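Local atomic coordinates of type I site-specific restriction-modification system, R (Restriction) subunit (Vibrio vulnificus, PDB entry 3H1T), a protein that probably acts as the motor and nuclease subunit of a type I restriction enzyme, using ATP hydrolysis to translocate DNA before cleaving it. Residues F86-V91 with D147-R152; L116-S121 with E129-T134; N45-I50 with K81-F86; Y33-L38 with A76-K81. All coordinates share one frame; numbering follows the deposited sequence.

Contact 1 (F86-V91 with D147-R152)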
# COMPACT_ATOMS: atom_id res chain seq x y z
N PHE A 86 3.74 -19.82 -6.21
CA PHE A 86 5.16 -19.55 -5.98
C PHE A 86 6.00 -19.28 -7.23
O PHE A 86 6.66 -20.17 -7.76
CB PHE A 86 5.77 -20.69 -5.15
CG PHE A 86 7.08 -20.34 -4.50
CD1 PHE A 86 8.29 -20.50 -5.19
CD2 PHE A 86 7.13 -19.88 -3.19
CE1 PHE A 86 9.50 -20.20 -4.58
CE2 PHE A 86 8.34 -19.59 -2.57
CZ PHE A 86 9.52 -19.75 -3.27
N PRO A 87 5.97 -18.03 -7.74
CA PRO A 87 6.74 -17.64 -8.92
C PRO A 87 8.24 -17.74 -8.59
O PRO A 87 8.63 -17.56 -7.43
CB PRO A 87 6.27 -16.21 -9.17
CG PRO A 87 5.89 -15.72 -7.82
CD PRO A 87 5.16 -16.91 -7.24
N ILE A 88 9.08 -18.01 -9.57
CA ILE A 88 10.49 -18.12 -9.26
C ILE A 88 11.46 -17.52 -10.28
O ILE A 88 12.58 -17.19 -9.93
CB ILE A 88 10.86 -19.61 -8.98
CG1 ILE A 88 12.27 -19.69 -8.36
CG2 ILE A 88 10.75 -20.42 -10.26
CD1 ILE A 88 12.57 -20.99 -7.63
N ALA A 89 11.05 -17.37 -11.54
CA ALA A 89 11.93 -16.78 -12.55
C ALA A 89 11.18 -16.00 -13.63
O ALA A 89 9.96 -16.07 -13.74
CB ALA A 89 12.81 -17.86 -13.21
N VAL A 90 11.93 -15.27 -14.45
CA VAL A 90 11.30 -14.50 -15.51
C VAL A 90 12.15 -14.51 -16.78
O VAL A 90 13.38 -14.57 -16.72
CB VAL A 90 11.02 -13.04 -15.01
CG1 VAL A 90 12.33 -12.28 -14.81
CG2 VAL A 90 10.08 -12.34 -15.97
N VAL A 91 11.49 -14.46 -17.93
CA VAL A 91 12.20 -14.50 -19.21
C VAL A 91 11.86 -13.37 -20.17
O VAL A 91 10.70 -13.00 -20.34
CB VAL A 91 11.89 -15.83 -19.96
CG1 VAL A 91 12.74 -15.94 -21.23
CG2 VAL A 91 12.14 -17.01 -19.05
N ASP A 147 13.01 -27.69 -10.30
CA ASP A 147 13.70 -28.27 -9.16
C ASP A 147 15.09 -27.67 -8.95
O ASP A 147 15.47 -27.36 -7.82
CB ASP A 147 13.79 -29.79 -9.33
CG ASP A 147 14.27 -30.49 -8.08
OD1 ASP A 147 15.49 -30.44 -7.79
OD2 ASP A 147 13.43 -31.11 -7.40
N GLU A 148 15.84 -27.50 -10.04
CA GLU A 148 17.19 -26.93 -9.95
C GLU A 148 17.13 -25.51 -9.36
O GLU A 148 17.89 -25.19 -8.44
CB GLU A 148 17.86 -26.88 -11.33
CG GLU A 148 18.08 -28.24 -11.98
CD GLU A 148 18.78 -28.15 -13.33
OE1 GLU A 148 18.58 -27.13 -14.03
OE2 GLU A 148 19.51 -29.09 -13.71
N LEU A 149 16.24 -24.67 -9.88
CA LEU A 149 16.13 -23.30 -9.37
C LEU A 149 15.67 -23.23 -7.91
O LEU A 149 16.20 -22.44 -7.13
CB LEU A 149 15.17 -22.46 -10.22
CG LEU A 149 15.59 -22.12 -11.66
CD1 LEU A 149 14.77 -20.92 -12.11
CD2 LEU A 149 17.08 -21.79 -11.74
N PHE A 150 14.67 -24.03 -7.55
CA PHE A 150 14.15 -24.04 -6.19
C PHE A 150 15.22 -24.53 -5.21
O PHE A 150 15.26 -24.11 -4.06
CB PHE A 150 12.91 -24.94 -6.12
CG PHE A 150 12.20 -24.89 -4.79
CD1 PHE A 150 11.64 -23.71 -4.33
CD2 PHE A 150 12.05 -26.04 -4.02
CE1 PHE A 150 10.94 -23.66 -3.12
CE2 PHE A 150 11.36 -26.01 -2.80
CZ PHE A 150 10.80 -24.81 -2.35
N LYS A 151 16.08 -25.43 -5.67
CA LYS A 151 17.16 -25.93 -4.82
C LYS A 151 18.18 -24.81 -4.63
O LYS A 151 18.82 -24.71 -3.59
CB LYS A 151 17.85 -27.14 -5.46
CG LYS A 151 17.02 -28.42 -5.52
CD LYS A 151 17.39 -29.41 -4.41
CE LYS A 151 17.56 -30.84 -4.93
NZ LYS A 151 16.31 -31.38 -5.55
N ARG A 152 18.34 -23.98 -5.67
CA ARG A 152 19.27 -22.85 -5.61
C ARG A 152 18.67 -21.78 -4.69
O ARG A 152 19.37 -21.16 -3.90
CB ARG A 152 19.47 -22.20 -6.99
CG ARG A 152 20.31 -22.95 -8.01
CD ARG A 152 20.61 -22.01 -9.16
NE ARG A 152 20.77 -22.67 -10.46
CZ ARG A 152 20.96 -22.03 -11.61
NH1 ARG A 152 21.02 -20.71 -11.65
NH2 ARG A 152 21.09 -22.72 -12.74
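Phe86, Ile88 and Ala89 of strand 86-91 meet Leu149 and Phe150 of helix 147-152 through apolar side chains. The two aromatic rings form an offset edge-to-face pair, the edge of Phe150 directed at the face of Phe86; their centroids are 5.8 Å apart and their planes stand at 90°. The nearest ring atoms are Phe86 CE1 and Phe150 CE1, at 4.0 Å. Ile88 carries its chain out toward the helix: CG1 is anti to the backbone N (chi1 -168°), and a second anti torsion sends CD1 on beyond it. This methyl reaches the helix backbone itself, 3.7 Å from Phe150 N and 3.8 Å from Leu149 C, and it also lies at the edge of the Phe150 ring, near the ring plane. Further along the strand, Ala89 CB is 3.8 Å from Leu149 CD1. The other branch of the leucine, CD2, covers the guanidinium of Arg152, 3.9 Å from its plane and over its centre. Consecutive residues Ile88 and Ala89 can both point at the helix because together they face Leu80 in a classic beta bulge. The segment axes approach to 9.4 Å at 110°, so the helix runs across the strand, as a helix packs across the face of the central sheet in an alpha/beta domain.

Contact 2 (L116-S121 with E129-T134)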
# COMPACT_ATOMS: atom_id res chain seq x y z
N LEU A 116 12.09 -11.67 -7.88
CA LEU A 116 12.63 -12.97 -8.27
C LEU A 116 14.15 -12.98 -8.25
O LEU A 116 14.78 -11.93 -8.36
CB LEU A 116 12.15 -13.35 -9.67
CG LEU A 116 10.63 -13.17 -9.81
CD1 LEU A 116 10.20 -13.58 -11.20
CD2 LEU A 116 9.88 -13.97 -8.75
N LYS A 117 14.72 -14.17 -8.10
CA LYS A 117 16.17 -14.36 -8.03
C LYS A 117 16.77 -14.91 -9.31
O LYS A 117 17.98 -15.13 -9.38
CB LYS A 117 16.50 -15.32 -6.89
CG LYS A 117 17.12 -14.70 -5.65
CD LYS A 117 16.13 -13.82 -4.91
CE LYS A 117 16.74 -13.30 -3.60
NZ LYS A 117 17.03 -11.83 -3.63
N PHE A 118 15.95 -15.17 -10.33
CA PHE A 118 16.48 -15.70 -11.58
C PHE A 118 15.93 -14.96 -12.80
O PHE A 118 14.73 -14.78 -12.94
CB PHE A 118 16.18 -17.20 -11.67
CG PHE A 118 16.70 -17.98 -10.50
CD1 PHE A 118 18.07 -18.18 -10.33
CD2 PHE A 118 15.83 -18.40 -9.49
CE1 PHE A 118 18.58 -18.78 -9.17
CE2 PHE A 118 16.32 -19.01 -8.33
CZ PHE A 118 17.69 -19.19 -8.16
N ALA A 119 16.82 -14.52 -13.67
CA ALA A 119 16.38 -13.79 -14.85
C ALA A 119 17.01 -14.34 -16.12
O ALA A 119 18.19 -14.67 -16.14
CB ALA A 119 16.72 -12.30 -14.70
N TYR A 120 16.23 -14.42 -17.20
CA TYR A 120 16.72 -14.95 -18.46
C TYR A 120 16.42 -14.09 -19.67
O TYR A 120 15.37 -13.48 -19.78
CB TYR A 120 16.11 -16.33 -18.71
CG TYR A 120 16.41 -17.29 -17.59
CD1 TYR A 120 17.60 -18.00 -17.56
CD2 TYR A 120 15.54 -17.39 -16.51
CE1 TYR A 120 17.93 -18.81 -16.48
CE2 TYR A 120 15.85 -18.19 -15.41
CZ TYR A 120 17.05 -18.88 -15.39
OH TYR A 120 17.37 -19.62 -14.29
N SER A 121 17.37 -14.04 -20.58
CA SER A 121 17.18 -13.32 -21.81
C SER A 121 17.45 -14.39 -22.85
O SER A 121 18.42 -15.14 -22.74
CB SER A 121 18.19 -12.17 -21.90
OG SER A 121 18.00 -11.49 -23.10
N GLU A 129 21.59 -16.17 -18.64
CA GLU A 129 21.05 -16.16 -17.29
C GLU A 129 21.77 -15.22 -16.33
O GLU A 129 22.99 -15.12 -16.34
CB GLU A 129 21.09 -17.57 -16.70
CG GLU A 129 20.65 -17.66 -15.24
CD GLU A 129 20.99 -18.99 -14.57
OE1 GLU A 129 22.18 -19.22 -14.26
OE2 GLU A 129 20.07 -19.80 -14.34
N PHE A 130 21.00 -14.49 -15.52
CA PHE A 130 21.61 -13.68 -14.49
C PHE A 130 21.03 -14.28 -13.23
O PHE A 130 19.82 -14.30 -13.02
CB PHE A 130 21.24 -12.20 -14.53
CG PHE A 130 21.91 -11.42 -13.43
CD1 PHE A 130 23.22 -10.96 -13.58
CD2 PHE A 130 21.27 -11.24 -12.20
CE1 PHE A 130 23.89 -10.35 -12.52
CE2 PHE A 130 21.94 -10.63 -11.13
CZ PHE A 130 23.24 -10.19 -11.29
N ASP A 131 21.91 -14.78 -12.38
CA ASP A 131 21.47 -15.41 -11.15
C ASP A 131 21.78 -14.49 -9.97
O ASP A 131 22.95 -14.25 -9.66
CB ASP A 131 22.20 -16.75 -11.02
CG ASP A 131 21.78 -17.54 -9.80
OD1 ASP A 131 21.44 -16.95 -8.77
OD2 ASP A 131 21.83 -18.79 -9.88
N TYR A 132 20.74 -13.98 -9.32
CA TYR A 132 20.95 -13.10 -8.19
C TYR A 132 21.60 -13.79 -7.00
O TYR A 132 22.24 -13.12 -6.18
CB TYR A 132 19.63 -12.44 -7.76
CG TYR A 132 19.11 -11.44 -8.77
CD1 TYR A 132 18.49 -11.87 -9.94
CD2 TYR A 132 19.27 -10.07 -8.58
CE1 TYR A 132 18.04 -10.97 -10.89
CE2 TYR A 132 18.84 -9.15 -9.52
CZ TYR A 132 18.22 -9.61 -10.69
OH TYR A 132 17.82 -8.74 -11.66
N THR A 133 21.47 -15.11 -6.90
CA THR A 133 22.07 -15.83 -5.78
C THR A 133 23.59 -15.94 -5.91
O THR A 133 24.28 -16.14 -4.91
CB THR A 133 21.47 -17.24 -5.61
OG1 THR A 133 21.87 -18.07 -6.71
CG2 THR A 133 19.94 -17.18 -5.56
N THR A 134 24.13 -15.81 -7.12
CA THR A 134 25.58 -15.87 -7.30
C THR A 134 26.14 -14.59 -7.92
O THR A 134 27.32 -14.30 -7.79
CB THR A 134 26.02 -17.03 -8.21
OG1 THR A 134 25.49 -16.83 -9.52
CG2 THR A 134 25.53 -18.35 -7.67
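The beta hairpin of strands 118-122 and 127-131 is joined here through Phe118, Ala119 and Tyr120 opposite Asp131, Phe130 and Glu129. Ala119 and Phe130 form an antiparallel hydrogen-bonded pair: Phe130 N to Ala119 O is 2.9 Å and nearly straight (169°), and Ala119 N to Phe130 O is 3.1 Å. Beyond the strand end the ladder gains Tyr132 N to Lys117 O, 3.0 Å, with the donor tilted from the carbonyl plane. On one face of the hairpin two aromatic side chains each lie beside an acidic one, pointing the same way. Tyr120 CG is anti to its carbonyl carbon and Glu129 CG anti to its backbone N, which sets ring and acid chain alongside each other. Tyr120 OH donates to the anti lone pair of Glu129 OE2 at 2.7 Å, with ring and carboxylate 50° apart. Asp131 OD2 sits in the plane of the Phe118 ring at its edge, 3.3 Å from CE1, its carboxylate turned 78° from the ring. Both OE2 and OD2 also bind Arg152 NH1, so one guanidinium from helix 146-157 links the two acids and probably partly offsets their negative charge. On the other face, Phe130 CE2 lies over the centre of the Tyr132 ring, 3.6 Å above its plane, and Leu116 O is over the opposite ring face toward the rim; the tyrosine hydroxyl is bonded to Glu112. Asp131 OD1 accepts from Thr133 N at 2.6 Å, an Asx turn that closes the outgoing strand of this antiparallel hairpin.

Contact 3 (N45-I50 with K81-F86)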
# COMPACT_ATOMS: atom_id res chain seq x y z
N ASN A 45 5.09 -29.17 -16.04
CA ASN A 45 4.77 -30.38 -15.28
C ASN A 45 4.35 -29.96 -13.88
O ASN A 45 5.18 -29.43 -13.12
CB ASN A 45 5.99 -31.29 -15.19
CG ASN A 45 6.43 -31.81 -16.54
OD1 ASN A 45 7.59 -32.21 -16.71
ND2 ASN A 45 5.51 -31.84 -17.51
N ASN A 46 3.09 -30.21 -13.53
CA ASN A 46 2.53 -29.83 -12.23
C ASN A 46 3.44 -30.21 -11.04
O ASN A 46 3.99 -31.31 -11.00
CB ASN A 46 1.14 -30.45 -12.09
CG ASN A 46 0.20 -30.01 -13.22
OD1 ASN A 46 -0.60 -30.78 -13.74
ND2 ASN A 46 0.30 -28.72 -13.59
N PRO A 47 3.49 -29.35 -10.00
CA PRO A 47 2.80 -28.07 -9.84
C PRO A 47 3.37 -26.85 -10.57
O PRO A 47 2.75 -25.78 -10.56
CB PRO A 47 2.81 -27.90 -8.32
CG PRO A 47 4.18 -28.33 -8.00
CD PRO A 47 4.36 -29.60 -8.83
N SER A 48 4.51 -26.99 -11.22
CA SER A 48 5.10 -25.85 -11.92
C SER A 48 4.25 -25.41 -13.11
O SER A 48 3.47 -26.19 -13.63
CB SER A 48 6.51 -26.19 -12.40
OG SER A 48 7.29 -26.66 -11.31
N ALA A 49 4.42 -24.15 -13.52
CA ALA A 49 3.67 -23.63 -14.66
C ALA A 49 4.44 -22.54 -15.40
O ALA A 49 5.47 -22.05 -14.92
CB ALA A 49 2.32 -23.08 -14.20
N ILE A 50 3.94 -22.19 -16.58
CA ILE A 50 4.50 -21.15 -17.43
C ILE A 50 3.34 -20.23 -17.74
O ILE A 50 2.27 -20.70 -18.13
CB ILE A 50 4.97 -21.65 -18.83
CG1 ILE A 50 6.19 -22.55 -18.71
CG2 ILE A 50 5.33 -20.48 -19.71
CD1 ILE A 50 5.86 -24.01 -18.74
N LYS A 81 6.68 -20.29 -12.80
CA LYS A 81 6.23 -20.55 -11.44
C LYS A 81 6.63 -21.93 -10.99
O LYS A 81 6.38 -22.92 -11.67
CB LYS A 81 4.70 -20.37 -11.34
CG LYS A 81 4.21 -18.99 -11.78
CD LYS A 81 2.88 -18.59 -11.18
CE LYS A 81 1.70 -19.32 -11.78
NZ LYS A 81 0.46 -18.54 -11.56
N TYR A 82 7.31 -22.00 -9.84
CA TYR A 82 7.72 -23.29 -9.31
C TYR A 82 6.45 -24.02 -8.90
O TYR A 82 6.27 -25.21 -9.14
CB TYR A 82 8.60 -23.12 -8.09
CG TYR A 82 8.94 -24.45 -7.49
CD1 TYR A 82 9.67 -25.39 -8.22
CD2 TYR A 82 8.52 -24.79 -6.21
CE1 TYR A 82 9.97 -26.63 -7.69
CE2 TYR A 82 8.81 -26.03 -5.67
CZ TYR A 82 9.54 -26.95 -6.41
OH TYR A 82 9.84 -28.17 -5.87
N THR A 83 5.56 -23.24 -8.29
CA THR A 83 4.28 -23.71 -7.82
C THR A 83 3.27 -22.66 -8.28
O THR A 83 3.65 -21.61 -8.81
CB THR A 83 4.32 -23.86 -6.29
OG1 THR A 83 4.52 -25.24 -5.97
CG2 THR A 83 3.06 -23.38 -5.64
N ARG A 84 1.98 -22.97 -8.13
CA ARG A 84 0.93 -22.07 -8.56
C ARG A 84 1.07 -20.76 -7.82
O ARG A 84 1.03 -19.69 -8.42
CB ARG A 84 -0.46 -22.67 -8.30
CG ARG A 84 -1.59 -21.89 -8.97
CD ARG A 84 -2.68 -21.49 -7.99
NE ARG A 84 -3.63 -22.56 -7.71
CZ ARG A 84 -4.40 -22.57 -6.62
NH1 ARG A 84 -4.29 -21.59 -5.74
NH2 ARG A 84 -5.27 -23.55 -6.41
N ASP A 85 1.25 -20.85 -6.50
CA ASP A 85 1.39 -19.68 -5.64
C ASP A 85 2.84 -19.35 -5.35
O ASP A 85 3.13 -18.69 -4.36
CB ASP A 85 0.65 -19.91 -4.32
CG ASP A 85 -0.85 -20.02 -4.50
OD1 ASP A 85 -1.39 -19.23 -5.31
OD2 ASP A 85 -1.49 -20.86 -3.84
N PHE A 86 3.74 -19.82 -6.21
CA PHE A 86 5.16 -19.55 -5.98
C PHE A 86 6.00 -19.28 -7.23
O PHE A 86 6.66 -20.17 -7.76
CB PHE A 86 5.77 -20.69 -5.15
CG PHE A 86 7.08 -20.34 -4.50
CD1 PHE A 86 8.29 -20.50 -5.19
CD2 PHE A 86 7.13 -19.88 -3.19
CE1 PHE A 86 9.50 -20.20 -4.58
CE2 PHE A 86 8.34 -19.59 -2.57
CZ PHE A 86 9.52 -19.75 -3.27
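Ser48 turns OG anti to its carbonyl carbon, beside the backbone N (chi1 -54°), which brings the hydroxyl to Tyr82 O at 2.8 Å. The bond is bent at the acceptor, with a C=O...OG angle of 127° and the donor tilted 24° from the carbonyl plane. Ser48 CA comes close to the same region, making CA-H...O contacts of 3.2 Å to Lys81 O and 3.1 Å to Tyr82 O, so the serine presses against two successive carbonyls. One residue on, Ala49 and Lys81 form an antiparallel hydrogen-bonded pair: Ala49 N to Lys81 O and Lys81 N to Ala49 O both measure 3.0 Å. Before the serine, Pro47, which follows a cis peptide bond, sets its ring obliquely across Thr83, with Pro47 CG 3.7 Å from Thr83 OG1. The backbone of 81-86 bends away from the ladder here: Tyr82 and Thr83 together face Phe86 in a classic beta bulge, and a type I turn runs from Thr83 to Phe86. The contact thus lies where strand 49-55, outermost in the sheet, starts alongside the end of strand 75-81, just before the chain reverses into strand 86-93; Pro146 of helix 146-157 touches both Ser48 and Tyr82.

Contact 4 (Y33-L38 with A76-K81)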
# COMPACT_ATOMS: atom_id res chain seq x y z
N TYR A 33 11.11 -21.87 -30.66
CA TYR A 33 12.22 -22.21 -29.76
C TYR A 33 11.98 -22.08 -28.26
O TYR A 33 12.13 -23.05 -27.51
CB TYR A 33 13.47 -21.39 -30.06
CG TYR A 33 14.02 -21.56 -31.44
CD1 TYR A 33 13.45 -20.90 -32.52
CD2 TYR A 33 15.15 -22.36 -31.67
CE1 TYR A 33 13.99 -21.01 -33.79
CE2 TYR A 33 15.70 -22.47 -32.94
CZ TYR A 33 15.11 -21.79 -34.00
OH TYR A 33 15.65 -21.88 -35.27
N VAL A 34 11.63 -20.87 -27.82
CA VAL A 34 11.47 -20.61 -26.41
C VAL A 34 10.49 -21.49 -25.65
O VAL A 34 10.89 -22.16 -24.68
CB VAL A 34 11.12 -19.14 -26.18
CG1 VAL A 34 11.20 -18.82 -24.71
CG2 VAL A 34 12.08 -18.25 -26.98
N THR A 35 9.22 -21.51 -26.04
CA THR A 35 8.25 -22.35 -25.34
C THR A 35 8.64 -23.83 -25.36
O THR A 35 8.53 -24.52 -24.35
CB THR A 35 6.83 -22.19 -25.94
OG1 THR A 35 6.46 -20.81 -25.92
CG2 THR A 35 5.80 -22.98 -25.11
N PRO A 36 9.07 -24.35 -26.51
CA PRO A 36 9.44 -25.77 -26.47
C PRO A 36 10.58 -26.04 -25.48
O PRO A 36 10.53 -27.00 -24.71
CB PRO A 36 9.82 -26.04 -27.92
CG PRO A 36 8.84 -25.19 -28.65
CD PRO A 36 8.93 -23.88 -27.90
N LYS A 37 11.59 -25.18 -25.47
CA LYS A 37 12.72 -25.37 -24.56
C LYS A 37 12.29 -25.24 -23.10
O LYS A 37 12.84 -25.91 -22.23
CB LYS A 37 13.86 -24.39 -24.87
CG LYS A 37 14.63 -24.77 -26.13
CD LYS A 37 15.75 -23.78 -26.45
CE LYS A 37 16.58 -24.22 -27.64
NZ LYS A 37 17.75 -23.32 -27.89
N LEU A 38 11.30 -24.40 -22.83
CA LEU A 38 10.83 -24.26 -21.45
C LEU A 38 10.12 -25.56 -21.02
O LEU A 38 10.31 -26.04 -19.89
CB LEU A 38 9.88 -23.06 -21.30
CG LEU A 38 10.58 -21.68 -21.25
CD1 LEU A 38 9.56 -20.55 -21.42
CD2 LEU A 38 11.33 -21.51 -19.92
N ALA A 76 5.46 -9.30 -18.59
CA ALA A 76 6.70 -10.02 -18.80
C ALA A 76 6.42 -11.13 -19.82
O ALA A 76 5.37 -11.76 -19.77
CB ALA A 76 7.19 -10.62 -17.48
N ASP A 77 7.34 -11.36 -20.75
CA ASP A 77 7.13 -12.40 -21.76
C ASP A 77 6.75 -13.73 -21.12
O ASP A 77 5.77 -14.35 -21.52
CB ASP A 77 8.37 -12.57 -22.63
CG ASP A 77 8.65 -11.35 -23.47
OD1 ASP A 77 7.67 -10.67 -23.86
OD2 ASP A 77 9.82 -11.06 -23.76
N TYR A 78 7.53 -14.18 -20.14
CA TYR A 78 7.23 -15.42 -19.45
C TYR A 78 7.52 -15.29 -17.97
O TYR A 78 8.46 -14.62 -17.56
CB TYR A 78 8.06 -16.59 -19.96
CG TYR A 78 7.88 -16.98 -21.41
CD1 TYR A 78 8.62 -16.36 -22.42
CD2 TYR A 78 7.04 -18.03 -21.75
CE1 TYR A 78 8.55 -16.80 -23.73
CE2 TYR A 78 6.97 -18.48 -23.07
CZ TYR A 78 7.73 -17.85 -24.05
OH TYR A 78 7.74 -18.29 -25.35
N LEU A 79 6.71 -15.96 -17.17
CA LEU A 79 6.87 -15.98 -15.74
C LEU A 79 6.95 -17.47 -15.48
O LEU A 79 6.10 -18.23 -15.93
CB LEU A 79 5.65 -15.35 -15.07
CG LEU A 79 5.66 -14.85 -13.61
CD1 LEU A 79 4.72 -15.69 -12.79
CD2 LEU A 79 7.06 -14.85 -13.03
N LEU A 80 7.98 -17.91 -14.76
CA LEU A 80 8.13 -19.32 -14.48
C LEU A 80 7.75 -19.54 -13.03
O LEU A 80 8.41 -19.04 -12.14
CB LEU A 80 9.57 -19.75 -14.73
CG LEU A 80 10.07 -19.41 -16.14
CD1 LEU A 80 11.48 -19.93 -16.28
CD2 LEU A 80 9.20 -20.03 -17.20
N LYS A 81 6.68 -20.29 -12.80
CA LYS A 81 6.23 -20.55 -11.44
C LYS A 81 6.63 -21.93 -10.99
O LYS A 81 6.38 -22.92 -11.67
CB LYS A 81 4.70 -20.37 -11.34
CG LYS A 81 4.21 -18.99 -11.78
CD LYS A 81 2.88 -18.59 -11.18
CE LYS A 81 1.70 -19.32 -11.78
NZ LYS A 81 0.46 -18.54 -11.56
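Leu38 CD1 lies over one face of the Tyr78 ring, at the centre of a helix-on-sheet contact in the N-terminal alpha/beta domain. The methyl is 3.8 Å from the ring centroid and 22° off the normal, which is CH-pi geometry; it is displaced toward the rim, with CD2 of Tyr78 its nearest ring atom at 3.6 Å. The second branch of the same leucine, CD2, meets Leu80 CD2 at 3.8 Å, so one side chain bridges two residues that stand on the same face of strand 78-81. One turn earlier in the helix, Val34 has CG1 anti to the backbone N (chi1 -170°), and this methyl comes to 3.5 Å from Tyr78 CE1. The helix and strand segments run almost parallel, 2° apart, with axes 11.8 Å from each other, a separation spanned by these large side chains. Strand 49-55 flanks the tyrosine through Ile50 and Glu52. At the polar edge Thr35 crosses Tyr78 at about a right angle, and its OG1 lies in the ring plane. Tyr78 OH donates to Thr35 OG1 at 2.9 Å, while Thr35 OG1 is also hydrogen-bonded to Cys30 O, five residues earlier in helix 26-40.

How the contacts relate
From the N terminus, helix 26-40 opens contact 4, and strand 49-55 then opens contact 3. Strand 75-81 closes contact 4 and the turn after it closes contact 3, so these two cross along the chain, sharing Lys81. Phe86, the last residue of contact 3, begins contact 1, whose long loop ends on helix 146-157 and contains the hairpin of contact 2. Contacts 1 and 2 join through neighbouring strands 86-93 and 118-122 and through Arg152. All four reach one mixed six-stranded sheet, with helices 26-40 and 146-157 on the same face, an architecture consistent with the nuclease domain at the N terminus of HsdR subunits.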